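Local coordinates for protein prefoldin beta subunit 1 (Thermococcus sp., PDB 2ZQM) that acts as a molecular chaperone subunit that stabilizes a range of proteins, probably in an ATP-independent, HSP70-like role in archaeal de novo protein folding, at residues A10-L15 against A105-A110. Residues are numbered along the deposited sequence; the frame is centred on the assembly and turned at random.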
loop_
_atom_site.group_PDB
_atom_site.type_symbol
_atom_site.label_atom_id
_atom_site.label_comp_id
_atom_site.label_asym_id
_atom_site.label_seq_id
_atom_site.Cartn_x
_atom_site.Cartn_y
_atom_site.Cartn_z
ATOM N N ALA A 10 -29.292 -21.580 -6.994
ATOM C CA ALA A 10 -29.094 -20.850 -5.748
ATOM C C ALA A 10 -27.901 -21.456 -5.006
ATOM O O ALA A 10 -27.086 -20.746 -4.422
ATOM C CB ALA A 10 -30.346 -20.948 -4.892
ATOM N N MET A 11 -27.813 -22.781 -5.012
ATOM C CA MET A 11 -26.704 -23.451 -4.360
ATOM C C MET A 11 -25.407 -23.065 -5.068
ATOM O O MET A 11 -24.380 -22.840 -4.430
ATOM C CB MET A 11 -26.894 -24.964 -4.440
ATOM C CG MET A 11 -28.214 -25.468 -3.879
ATOM S SD MET A 11 -28.334 -27.273 -4.103
ATOM C CE MET A 11 -27.737 -27.784 -2.542
ATOM N N LEU A 12 -25.448 -23.005 -6.392
ATOM C CA LEU A 12 -24.242 -22.640 -7.138
ATOM C C LEU A 12 -23.794 -21.223 -6.768
ATOM O O LEU A 12 -22.594 -20.942 -6.663
ATOM C CB LEU A 12 -24.498 -22.755 -8.646
ATOM C CG LEU A 12 -24.565 -24.226 -9.090
ATOM C CD1 LEU A 12 -25.193 -24.344 -10.472
ATOM C CD2 LEU A 12 -23.163 -24.815 -9.073
ATOM N N GLY A 13 -24.766 -20.337 -6.560
ATOM C CA GLY A 13 -24.453 -18.966 -6.192
ATOM C C GLY A 13 -23.853 -18.930 -4.801
ATOM O O GLY A 13 -22.873 -18.229 -4.567
ATOM N N GLN A 14 -24.423 -19.696 -3.876
ATOM C CA GLN A 14 -23.905 -19.711 -2.512
ATOM C C GLN A 14 -22.516 -20.336 -2.496
ATOM O O GLN A 14 -21.660 -19.918 -1.722
ATOM C CB GLN A 14 -24.862 -20.474 -1.581
ATOM C CG GLN A 14 -24.443 -20.491 -0.090
ATOM C CD GLN A 14 -24.321 -19.092 0.527
ATOM O OE1 GLN A 14 -25.146 -18.216 0.271
ATOM N NE2 GLN A 14 -23.294 -18.888 1.357
ATOM N N LEU A 15 -22.281 -21.320 -3.366
ATOM C CA LEU A 15 -20.977 -21.974 -3.424
ATOM C C LEU A 15 -19.933 -20.913 -3.777
ATOM O O LEU A 15 -18.865 -20.849 -3.172
ATOM C CB LEU A 15 -20.984 -23.099 -4.465
ATOM C CG LEU A 15 -19.714 -23.949 -4.590
ATOM C CD1 LEU A 15 -19.645 -24.959 -3.462
ATOM C CD2 LEU A 15 -19.734 -24.682 -5.921
ATOM N N ALA A 105 -21.289 -31.482 -2.831
ATOM C CA ALA A 105 -21.882 -32.813 -2.893
ATOM C C ALA A 105 -23.381 -32.729 -3.155
ATOM O O ALA A 105 -23.932 -33.536 -3.908
ATOM C CB ALA A 105 -21.616 -33.558 -1.605
ATOM N N GLN A 106 -24.044 -31.748 -2.548
ATOM C CA GLN A 106 -25.482 -31.593 -2.743
ATOM C C GLN A 106 -25.793 -31.201 -4.181
ATOM O O GLN A 106 -26.752 -31.692 -4.774
ATOM C CB GLN A 106 -26.050 -30.542 -1.796
ATOM C CG GLN A 106 -25.769 -30.819 -0.340
ATOM C CD GLN A 106 -26.244 -29.700 0.561
ATOM O OE1 GLN A 106 -25.675 -29.468 1.626
ATOM N NE2 GLN A 106 -27.299 -29.004 0.146
ATOM N N ILE A 107 -24.989 -30.308 -4.742
ATOM C CA ILE A 107 -25.197 -29.889 -6.123
ATOM C C ILE A 107 -25.017 -31.085 -7.069
ATOM O O ILE A 107 -25.824 -31.301 -7.973
ATOM C CB ILE A 107 -24.197 -28.778 -6.536
ATOM C CG1 ILE A 107 -24.516 -27.480 -5.784
ATOM C CG2 ILE A 107 -24.263 -28.550 -8.054
ATOM C CD1 ILE A 107 -23.345 -26.478 -5.755
ATOM N N GLN A 108 -23.960 -31.866 -6.855
ATOM C CA GLN A 108 -23.693 -33.018 -7.714
ATOM C C GLN A 108 -24.791 -34.065 -7.604
ATOM O O GLN A 108 -25.144 -34.703 -8.591
ATOM C CB GLN A 108 -22.332 -33.635 -7.370
ATOM C CG GLN A 108 -21.167 -32.729 -7.771
ATOM C CD GLN A 108 -19.817 -33.255 -7.321
ATOM O OE1 GLN A 108 -18.772 -32.733 -7.719
ATOM N NE2 GLN A 108 -19.830 -34.287 -6.482
ATOM N N SER A 109 -25.329 -34.233 -6.403
ATOM C CA SER A 109 -26.404 -35.188 -6.195
ATOM C C SER A 109 -27.671 -34.697 -6.885
ATOM O O SER A 109 -28.388 -35.479 -7.507
ATOM C CB SER A 109 -26.668 -35.373 -4.702
ATOM O OG SER A 109 -27.745 -36.265 -4.496
ATOM N N ALA A 110 -27.947 -33.398 -6.790
ATOM C CA ALA A 110 -29.148 -32.855 -7.416
ATOM C C ALA A 110 -29.109 -32.932 -8.942
ATOM O O ALA A 110 -30.123 -33.191 -9.577
ATOM C CB ALA A 110 -29.373 -31.418 -6.969
#
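Ile-107 reaches across to three side chains of 10-15. Its CG1 lies 3.7 Å from Met-11 CB, the two side chains running alongside in opposing senses. Beyond CG1, the methyl CD1 comes within 3.7 Å of Leu-12 CD2 and 4.0 Å of Leu-15 CD2, while the branch methyl CG2 also meets Leu-12 CD2, at 4.0 Å. An alanine at Ile-107 would probably open a gap between the helices, since the CG1, CG2 and CD1 contacts to Met-11 and the two leucines would be lost. On the flank, the Met-11 side chain bends at chi3 (95°), turning CE out of the extended path and against Gln-106 CB and NE2, approaches short enough to make its exact placing doubtful; the Met-11 chain lies roughly perpendicular to that of Gln-106. No hydrogen bond spans the segments; the sound contacts are those of Ile-107, all between apolar carbons. The short segment axes approach to 10.2 Å at 155°, nearly antiparallel, with Met-11 and Ile-107 as the closest CA pair. Leu-15 also packs on Leu-100, Leu-103 and Thr-104, and Ile-107 on Val-8. The contact thus pairs the start of helix 6-47 with the end of helix 68-111, at the terminal end of the prefoldin coiled coil, whose other end carries the hairpin 55-59/62-66.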